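Local coordinates for Pdx2 protein (Plasmodium falciparum, PDB 2ABW) that hydrolyses glutamine to glutamate and ammonia as the glutaminase subunit of the plasmodial PLP synthase, the ammonia being channelled to Pdx1 for vitamin B6 synthesis, at residues A[115-120]-A[183-188]; A[90-95]-A[108-113]; A[14-19]-A[32-37]. All coordinates share one frame; numbering follows the deposited sequence. Where two conformers were deposited one is given.

Overall arrangement
Following the chain from the N terminus, contact 3 comes first: it closes the loop between helix 16-23 and strand 30-35 within the first beta-alpha-beta unit of the large mixed sheet. Contact 2 follows, folding residues 108-113 back onto residues 90-95, shortly after the nucleophile C87. Contact 1 opens after that and spans the longest interval, from strand 115-120 of the three-stranded sheet to strand 180-187 of the large one. The three run in series, none nested or crossed. Contacts 1 and 2 touch, L93 O lying 2.8 Å from L115 N, a probable hydrogen bond. Contact 3 is distant, across the chain's centre from contact 1, though both reach the large sheet.

Contact 1 of 3, residues A[115-120]-A[183-188]; sequences LDITIC and AAVEQN
NE2 of Q187 is the best-held polar atom, gripped by two acceptors: D116 OD2 at 3.0 Å and E165 OE1. The bond to D116 is almost straight, 177° at the hydrogen, and lies in the amide plane, although it meets OD2 from above the carboxylate plane. At the other end of the amide, Q187 OE1 accepts from the backbone N of D116 at 2.7 Å, in the carbonyl plane. With CG anti to its backbone N (chi1 -175°) and the chain extended beyond, Q187 spans the gap between strand 115-120 and strand 180-187. These belong to different sheets, the small three-stranded one and the large mixed one of this class I glutamine amidotransferase fold, and their segments run at 141°, roughly antiparallel. D116 itself is the centre of an inverse gamma turn, closed by a weak bond from I117 N to L115 O. Beside the polar pair, L115 slides past Q187 in the opposite direction, CD2 lying 3.9 Å from Q187 CB. L115 and V185 cross obliquely, L115 CD1 lying 3.9 Å from V185 CG2. I117 reaches V185 tip to tip, CD1 to CG2 at 4.2 Å, while I161 of strand 157-161 touches both these side chains.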
loop_
_atom_site.group_PDB
_atom_site.type_symbol
_atom_site.label_atom_id
_atom_site.label_comp_id
_atom_site.label_asym_id
_atom_site.label_seq_id
_atom_site.Cartn_x
_atom_site.Cartn_y
_atom_site.Cartn_z
ATOM N N LEU A 115 0.146 -9.231 -3.537
ATOM C CA LEU A 115 1.263 -9.646 -2.666
ATOM C C LEU A 115 1.022 -11.076 -2.165
ATOM O O LEU A 115 0.004 -11.311 -1.469
ATOM C CB LEU A 115 1.353 -8.675 -1.464
ATOM C CG LEU A 115 1.693 -7.226 -1.833
ATOM C CD1 LEU A 115 1.551 -6.374 -0.627
ATOM C CD2 LEU A 115 3.036 -7.163 -2.475
ATOM N N ASP A 116 1.925 -11.949 -2.516
ATOM C CA ASP A 116 1.819 -13.397 -2.110
ATOM C C ASP A 116 2.359 -13.539 -0.700
ATOM O O ASP A 116 3.443 -14.050 -0.466
ATOM C CB ASP A 116 2.424 -14.320 -3.109
ATOM C CG ASP A 116 1.618 -14.340 -4.432
ATOM O OD1 ASP A 116 0.373 -14.038 -4.458
ATOM O OD2 ASP A 116 2.280 -14.544 -5.461
ATOM N N ILE A 117 1.531 -13.047 0.239
ATOM C CA ILE A 117 1.846 -13.108 1.652
ATOM C C ILE A 117 0.597 -13.475 2.439
ATOM O O ILE A 117 -0.507 -13.347 2.013
ATOM C CB ILE A 117 2.343 -11.736 2.165
ATOM C CG1 ILE A 117 1.236 -10.643 2.128
ATOM C CG2 ILE A 117 3.605 -11.337 1.399
ATOM C CD1 ILE A 117 1.704 -9.211 2.462
ATOM N N THR A 118 0.828 -13.960 3.657
ATOM C CA THR A 118 -0.228 -14.102 4.638
ATOM C C THR A 118 -0.093 -13.020 5.659
ATOM O O THR A 118 1.001 -12.779 6.226
ATOM C CB THR A 118 -0.067 -15.434 5.407
ATOM O OG1 THR A 118 -0.163 -16.522 4.488
ATOM C CG2 THR A 118 -1.052 -15.626 6.476
ATOM N N ILE A 119 -1.159 -12.278 5.859
ATOM C CA ILE A 119 -1.156 -11.146 6.762
ATOM C C ILE A 119 -2.271 -11.299 7.834
ATOM O O ILE A 119 -3.359 -11.882 7.534
ATOM C CB ILE A 119 -1.323 -9.869 5.983
ATOM C CG1 ILE A 119 -0.867 -8.656 6.777
ATOM C CG2 ILE A 119 -2.815 -9.742 5.487
ATOM C CD1 ILE A 119 -0.760 -7.395 5.868
ATOM N N CYS A 120 -2.015 -10.829 9.039
ATOM C CA CYS A 120 -2.894 -10.918 10.195
ATOM C C CYS A 120 -3.264 -9.540 10.670
ATOM O O CYS A 120 -2.409 -8.662 10.851
ATOM C CB CYS A 120 -2.182 -11.585 11.340
ATOM S SG CYS A 120 -1.491 -13.071 10.841
ATOM N N ALA A 183 8.209 -5.084 7.618
ATOM C CA ALA A 183 7.503 -3.830 7.540
ATOM C C ALA A 183 6.997 -3.475 6.120
ATOM O O ALA A 183 6.005 -2.782 5.992
ATOM C CB ALA A 183 8.370 -2.675 8.132
ATOM N N ALA A 184 7.751 -3.870 5.102
ATOM C CA ALA A 184 7.448 -3.509 3.720
ATOM C C ALA A 184 7.882 -4.624 2.836
ATOM O O ALA A 184 8.916 -5.289 3.007
ATOM C CB ALA A 184 8.158 -2.269 3.373
ATOM N N VAL A 185 7.020 -4.918 1.852
ATOM C CA VAL A 185 7.307 -5.926 0.821
ATOM C C VAL A 185 7.003 -5.342 -0.540
ATOM O O VAL A 185 6.177 -4.413 -0.653
ATOM C CB VAL A 185 6.451 -7.207 1.009
ATOM C CG1 VAL A 185 6.960 -7.966 2.263
ATOM C CG2 VAL A 185 4.962 -6.973 1.103
ATOM N N GLU A 186 7.622 -5.912 -1.550
ATOM C CA GLU A 186 7.369 -5.478 -2.917
ATOM C C GLU A 186 7.313 -6.710 -3.795
ATOM O O GLU A 186 8.177 -7.603 -3.702
ATOM C CB GLU A 186 8.488 -4.500 -3.338
ATOM C CG GLU A 186 8.212 -3.832 -4.718
ATOM C CD GLU A 186 9.143 -2.648 -4.978
ATOM O OE1 GLU A 186 10.188 -2.543 -4.271
ATOM O OE2 GLU A 186 8.934 -1.904 -5.922
ATOM N N GLN A 187 6.364 -6.769 -4.702
ATOM C CA GLN A 187 6.238 -7.939 -5.595
ATOM C C GLN A 187 5.718 -7.389 -6.927
ATOM O O GLN A 187 4.609 -6.880 -6.947
ATOM C CB GLN A 187 5.252 -8.981 -5.089
ATOM C CG GLN A 187 5.247 -10.237 -5.985
ATOM C CD GLN A 187 4.361 -11.279 -5.488
ATOM O OE1 GLN A 187 3.738 -11.146 -4.406
ATOM N NE2 GLN A 187 4.223 -12.357 -6.306
ATOM N N ASN A 188 6.561 -7.479 -7.958
ATOM C CA ASN A 188 6.155 -6.993 -9.285
ATOM C C ASN A 188 5.710 -5.525 -9.102
ATOM O O ASN A 188 6.456 -4.756 -8.465
ATOM C CB ASN A 188 5.078 -7.854 -9.893
ATOM C CG ASN A 188 5.439 -9.317 -10.016
ATOM O OD1 ASN A 188 6.448 -9.621 -10.591
ATOM N ND2 ASN A 188 4.622 -10.217 -9.403
#

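Contact 2 of 3, residues A[90-95]-A[108-113]; sequences CILLSK and NKFSFG
With OG anti to its backbone N (chi1 -176°), S111 turns its hydroxyl into the bend at residues 92-94. F110 takes the same anti position (chi1 -176°), whereas L92 and F112 both carry CG anti to the carbonyl carbon; S111 and F112 gather at the carbonyl of L92, while F110 meets the leucine side chain. S111 OG lies 2.8 Å from L92 O and 2.6 Å from S94 O; its single proton can serve either acceptor. S111 OG in turn accepts from G113 N at 2.8 Å, the bond that defines an ST turn, so the hydroxyl both stitches the two segments and shapes its own loop. L92 O is also held by F112 N at 2.7 Å, in the carbonyl plane, with a weak bond from G113 N in addition. Around this polar cluster the leucine touches two aromatic rings. Its CD2 lies over one face of F110, 3.9 Å from the centroid and 25° off the normal, a CH-pi contact displaced toward the rim. I91 CG2 comes to the edge of that ring instead. On F112, L92 CB approaches CD2 at 3.7 Å. Within the bend, S94 OG bonds back to C90 O, which also accepts from L93 N. The contact thus fastens the loop before strand 115-120 to the helix that follows the nucleophile: F110 packs on S54 of the glutamine-binding site in helix 54-60, F112 lies against L72 and I76 of helix 63-77, and L93 touches L115 of strand 115-120.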
loop_
_atom_site.group_PDB
_atom_site.type_symbol
_atom_site.label_atom_id
_atom_site.label_comp_id
_atom_site.label_asym_id
_atom_site.label_seq_id
_atom_site.Cartn_x
_atom_site.Cartn_y
_atom_site.Cartn_z
ATOM N N CYS A 90 -2.564 -2.676 2.518
ATOM C CA CYS A 90 -1.616 -3.811 2.506
ATOM C C CYS A 90 -2.404 -5.067 2.723
ATOM O O CYS A 90 -2.146 -6.056 2.035
ATOM C CB CYS A 90 -0.528 -3.640 3.571
ATOM S SG CYS A 90 0.837 -4.781 3.389
ATOM N N ILE A 91 -3.354 -5.073 3.646
ATOM C CA ILE A 91 -4.196 -6.262 3.893
ATOM C C ILE A 91 -4.929 -6.679 2.586
ATOM O O ILE A 91 -4.898 -7.857 2.205
ATOM C CB ILE A 91 -5.183 -6.030 5.009
ATOM C CG1 ILE A 91 -4.414 -5.924 6.326
ATOM C CG2 ILE A 91 -6.205 -7.174 5.049
ATOM C CD1 ILE A 91 -5.286 -5.552 7.488
ATOM N N LEU A 92 -5.486 -5.690 1.910
ATOM C CA LEU A 92 -6.303 -5.933 0.720
ATOM C C LEU A 92 -5.476 -6.291 -0.513
ATOM O O LEU A 92 -6.041 -6.676 -1.524
ATOM C CB LEU A 92 -7.178 -4.740 0.434
ATOM C CG LEU A 92 -8.292 -4.518 1.468
ATOM C CD1 LEU A 92 -9.012 -3.196 1.177
ATOM C CD2 LEU A 92 -9.228 -5.723 1.532
ATOM N N LEU A 93 -4.177 -6.217 -0.485
ATOM C CA LEU A 93 -3.295 -6.816 -1.544
ATOM C C LEU A 93 -2.857 -8.255 -1.242
ATOM O O LEU A 93 -2.182 -8.924 -2.034
ATOM C CB LEU A 93 -2.063 -5.974 -1.773
ATOM C CG LEU A 93 -2.281 -4.550 -2.252
ATOM C CD1 LEU A 93 -1.003 -3.730 -2.409
ATOM C CD2 LEU A 93 -3.017 -4.607 -3.700
ATOM N N SER A 94 -3.106 -8.674 -0.001
ATOM C CA SER A 94 -2.536 -9.885 0.455
ATOM C C SER A 94 -3.294 -11.135 -0.032
ATOM O O SER A 94 -4.519 -11.152 -0.127
ATOM C CB SER A 94 -2.393 -9.935 1.970
ATOM O OG SER A 94 -1.576 -8.880 2.401
ATOM N N LYS A 95 -2.558 -12.233 -0.197
ATOM C CA LYS A 95 -3.195 -13.527 -0.606
ATOM C C LYS A 95 -4.056 -14.156 0.429
ATOM O O LYS A 95 -5.234 -14.540 0.181
ATOM C CB LYS A 95 -2.123 -14.517 -0.984
ATOM C CG LYS A 95 -2.648 -15.862 -1.501
ATOM C CD LYS A 95 -1.532 -16.709 -2.029
ATOM C CE LYS A 95 -2.091 -17.903 -2.853
ATOM N NZ LYS A 95 -3.477 -17.593 -3.332
ATOM N N ASN A 108 -14.092 -15.161 -1.085
ATOM C CA ASN A 108 -12.777 -15.166 -1.619
ATOM C C ASN A 108 -12.589 -13.988 -2.554
ATOM O O ASN A 108 -11.514 -13.866 -3.143
ATOM C CB ASN A 108 -12.367 -16.528 -2.243
ATOM C CG ASN A 108 -13.140 -16.893 -3.460
ATOM O OD1 ASN A 108 -13.123 -18.066 -3.904
ATOM N ND2 ASN A 108 -13.824 -15.953 -4.018
ATOM N N LYS A 109 -13.571 -13.076 -2.597
ATOM C CA LYS A 109 -13.361 -11.826 -3.312
ATOM C C LYS A 109 -13.020 -10.696 -2.333
ATOM O O LYS A 109 -13.116 -9.565 -2.715
ATOM C CB LYS A 109 -14.567 -11.473 -4.203
ATOM C CG LYS A 109 -14.787 -12.373 -5.495
ATOM C CD LYS A 109 -15.823 -11.826 -6.553
ATOM C CE LYS A 109 -15.479 -10.429 -7.242
ATOM N NZ LYS A 109 -16.650 -9.540 -7.919
ATOM N N PHE A 110 -12.618 -11.003 -1.118
ATOM C CA PHE A 110 -12.212 -9.968 -0.177
ATOM C C PHE A 110 -10.962 -9.170 -0.612
ATOM O O PHE A 110 -11.008 -7.947 -0.685
ATOM C CB PHE A 110 -11.919 -10.532 1.199
ATOM C CG PHE A 110 -11.595 -9.489 2.236
ATOM C CD1 PHE A 110 -12.625 -8.734 2.803
ATOM C CD2 PHE A 110 -10.304 -9.347 2.759
ATOM C CE1 PHE A 110 -12.334 -7.796 3.804
ATOM C CE2 PHE A 110 -10.019 -8.415 3.772
ATOM C CZ PHE A 110 -11.019 -7.658 4.275
ATOM N N SER A 111 -9.835 -9.857 -0.796
ATOM C CA SER A 111 -8.625 -9.223 -1.232
ATOM C C SER A 111 -8.634 -8.914 -2.749
ATOM O O SER A 111 -9.245 -9.639 -3.563
ATOM C CB SER A 111 -7.434 -10.117 -0.975
ATOM O OG SER A 111 -6.200 -9.512 -1.310
ATOM N N PHE A 112 -7.924 -7.832 -3.067
ATOM C CA PHE A 112 -7.566 -7.504 -4.498
ATOM C C PHE A 112 -6.458 -8.390 -4.957
ATOM O O PHE A 112 -6.261 -8.540 -6.190
ATOM C CB PHE A 112 -7.160 -6.049 -4.714
ATOM C CG PHE A 112 -8.075 -5.029 -4.170
ATOM C CD1 PHE A 112 -9.356 -4.863 -4.639
ATOM C CD2 PHE A 112 -7.620 -4.118 -3.231
ATOM C CE1 PHE A 112 -10.218 -3.907 -4.153
ATOM C CE2 PHE A 112 -8.432 -3.191 -2.749
ATOM C CZ PHE A 112 -9.776 -3.057 -3.176
ATOM N N GLY A 113 -5.664 -8.938 -4.039
ATOM C CA GLY A 113 -4.452 -9.697 -4.407
ATOM C C GLY A 113 -3.299 -8.794 -4.861
ATOM O O GLY A 113 -3.479 -7.568 -4.954
#

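Contact 3 of 3, residues A[14-19]-A[32-37]; sequences DFEPHI and IIQVRN
Apolar packing joins I19 to I32 near the start of helix 16-23. The two isoleucines slide past each other in opposite directions, and I19 CG2 meets I32 CG2 at 3.8 Å. Both CG2 methyls sit anti to their own backbone N, and the I32 methyl also lies 3.9 Å from I19 CG1. The far end of I19 continues the contact along the strand, where CD1 lies 4.1 Å from the aliphatic CG of Q34, the two chains crossing at about a right angle.

Aromatic-amide packing supplies the second kind of interaction. F15 puts its ring in the crowded position between backbone N and carbonyl carbon (chi1 57°), which carries CE1 to 3.5 Å from Q34 CD. CZ comes equally near that carbon. Ring and amide planes are turned 45° from each other, so the meeting is oblique rather than a flat stack. Q34 runs extended beyond CG to bring its amide there.

Polar anchoring comes from beyond the two segments: Q34 OE1 is hydrogen-bonded to S10 OG, which probably helps to fix the rotation of the amide.

The contact joins helix 16-23 of a beta-alpha-beta unit to its second strand, 30-35, outermost in the large sheet within this chain. Strand 4-9 lies alongside, hydrogen-bonded to I33 and V35, with V8 touching both I19 and I32, while F22 and I23 later in helix 16-23 also pack on I32.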
loop_
_atom_site.group_PDB
_atom_site.type_symbol
_atom_site.label_atom_id
_atom_site.label_comp_id
_atom_site.label_asym_id
_atom_site.label_seq_id
_atom_site.Cartn_x
_atom_site.Cartn_y
_atom_site.Cartn_z
ATOM N N ASP A 14 -10.310 9.938 5.591
ATOM C CA ASP A 14 -8.995 10.075 6.196
ATOM C C ASP A 14 -7.839 9.936 5.220
ATOM O O ASP A 14 -6.753 9.474 5.576
ATOM C CB ASP A 14 -8.858 9.078 7.348
ATOM C CG ASP A 14 -9.709 9.471 8.563
ATOM O OD1 ASP A 14 -9.969 10.688 8.822
ATOM O OD2 ASP A 14 -10.111 8.535 9.293
ATOM N N PHE A 15 -8.063 10.388 3.996
ATOM C CA PHE A 15 -7.111 10.172 2.929
ATOM C C PHE A 15 -6.260 11.425 2.740
ATOM O O PHE A 15 -5.202 11.371 2.085
ATOM C CB PHE A 15 -7.852 9.847 1.626
ATOM C CG PHE A 15 -8.829 10.919 1.218
ATOM C CD1 PHE A 15 -8.409 12.044 0.505
ATOM C CD2 PHE A 15 -10.144 10.835 1.641
ATOM C CE1 PHE A 15 -9.288 13.002 0.193
ATOM C CE2 PHE A 15 -11.044 11.820 1.343
ATOM C CZ PHE A 15 -10.622 12.888 0.601
ATOM N N GLU A 16 -6.699 12.577 3.225
ATOM C CA GLU A 16 -5.965 13.821 2.952
ATOM C C GLU A 16 -4.491 13.792 3.378
ATOM O O GLU A 16 -3.613 14.284 2.637
ATOM C CB GLU A 16 -6.663 15.085 3.478
ATOM C CG GLU A 16 -7.973 15.236 2.765
ATOM C CD GLU A 16 -8.171 16.550 2.009
ATOM O OE1 GLU A 16 -8.063 17.635 2.639
ATOM O OE2 GLU A 16 -8.586 16.502 0.805
ATOM N N PRO A 17 -4.182 13.243 4.555
ATOM C CA PRO A 17 -2.759 13.227 4.923
ATOM C C PRO A 17 -1.902 12.436 3.956
ATOM O O PRO A 17 -0.733 12.782 3.807
ATOM C CB PRO A 17 -2.711 12.570 6.280
ATOM C CG PRO A 17 -4.080 12.727 6.800
ATOM C CD PRO A 17 -5.053 12.839 5.702
ATOM N N HIS A 18 -2.448 11.400 3.328
ATOM C CA HIS A 18 -1.679 10.691 2.353
ATOM C C HIS A 18 -1.391 11.531 1.108
ATOM O O HIS A 18 -0.270 11.543 0.570
ATOM C CB HIS A 18 -2.394 9.413 1.924
ATOM C CG HIS A 18 -2.335 8.363 2.959
ATOM N ND1 HIS A 18 -1.294 7.446 3.058
ATOM C CD2 HIS A 18 -3.183 8.124 3.977
ATOM C CE1 HIS A 18 -1.558 6.665 4.088
ATOM N NE2 HIS A 18 -2.675 7.066 4.676
ATOM N N ILE A 19 -2.414 12.255 0.669
ATOM C CA ILE A 19 -2.251 13.203 -0.445
ATOM C C ILE A 19 -1.199 14.271 -0.087
ATOM O O ILE A 19 -0.276 14.566 -0.864
ATOM C CB ILE A 19 -3.605 13.864 -0.803
ATOM C CG1 ILE A 19 -4.489 12.775 -1.386
ATOM C CG2 ILE A 19 -3.401 14.980 -1.834
ATOM C CD1 ILE A 19 -5.911 13.276 -1.834
ATOM N N ILE A 32 -1.702 14.724 -7.955
ATOM C CA ILE A 32 -2.402 13.714 -7.125
ATOM C C ILE A 32 -3.862 13.899 -7.236
ATOM O O ILE A 32 -4.366 15.011 -7.235
ATOM C CB ILE A 32 -1.990 13.827 -5.647
ATOM C CG1 ILE A 32 -0.467 13.782 -5.458
ATOM C CG2 ILE A 32 -2.669 12.776 -4.825
ATOM C CD1 ILE A 32 0.193 12.435 -5.751
ATOM N N ILE A 33 -4.584 12.770 -7.381
ATOM C CA ILE A 33 -6.046 12.851 -7.416
ATOM C C ILE A 33 -6.681 11.924 -6.463
ATOM O O ILE A 33 -6.097 10.933 -6.117
ATOM C CB ILE A 33 -6.605 12.594 -8.858
ATOM C CG1 ILE A 33 -6.403 11.182 -9.333
ATOM C CG2 ILE A 33 -5.978 13.555 -9.871
ATOM C CD1 ILE A 33 -7.180 10.838 -10.599
ATOM N N GLN A 34 -7.888 12.265 -5.999
ATOM C CA GLN A 34 -8.660 11.320 -5.259
ATOM C C GLN A 34 -9.168 10.316 -6.254
ATOM O O GLN A 34 -9.498 10.651 -7.420
ATOM C CB GLN A 34 -9.870 11.979 -4.605
ATOM C CG GLN A 34 -9.599 12.891 -3.466
ATOM C CD GLN A 34 -10.933 13.420 -2.888
ATOM O OE1 GLN A 34 -11.916 12.671 -2.792
ATOM N NE2 GLN A 34 -10.945 14.678 -2.493
ATOM N N VAL A 35 -9.331 9.078 -5.813
ATOM C CA VAL A 35 -9.984 8.045 -6.633
ATOM C C VAL A 35 -11.215 7.516 -5.889
ATOM O O VAL A 35 -11.137 7.015 -4.783
ATOM C CB VAL A 35 -9.049 6.897 -6.942
ATOM C CG1 VAL A 35 -9.761 5.699 -7.546
ATOM C CG2 VAL A 35 -7.849 7.462 -7.774
ATOM N N ARG A 36 -12.358 7.725 -6.489
ATOM C CA ARG A 36 -13.635 7.373 -5.890
ATOM C C ARG A 36 -14.426 6.454 -6.805
ATOM O O ARG A 36 -15.457 5.948 -6.416
ATOM C CB ARG A 36 -14.408 8.680 -5.734
ATOM C CG ARG A 36 -13.757 9.747 -4.933
ATOM C CD ARG A 36 -14.333 11.093 -5.389
ATOM N NE ARG A 36 -13.706 11.488 -6.681
ATOM C CZ ARG A 36 -14.297 12.157 -7.656
ATOM N NH1 ARG A 36 -15.577 12.500 -7.572
ATOM N NH2 ARG A 36 -13.622 12.496 -8.743
ATOM N N ASN A 37 -13.955 6.266 -8.047
ATOM C CA ASN A 37 -14.719 5.520 -9.029
ATOM C C ASN A 37 -13.816 5.094 -10.166
ATOM O O ASN A 37 -12.628 5.453 -10.191
ATOM C CB ASN A 37 -15.884 6.368 -9.510
ATOM C CG ASN A 37 -15.458 7.660 -10.092
ATOM O OD1 ASN A 37 -14.644 7.705 -10.954
ATOM N ND2 ASN A 37 -16.084 8.761 -9.657
#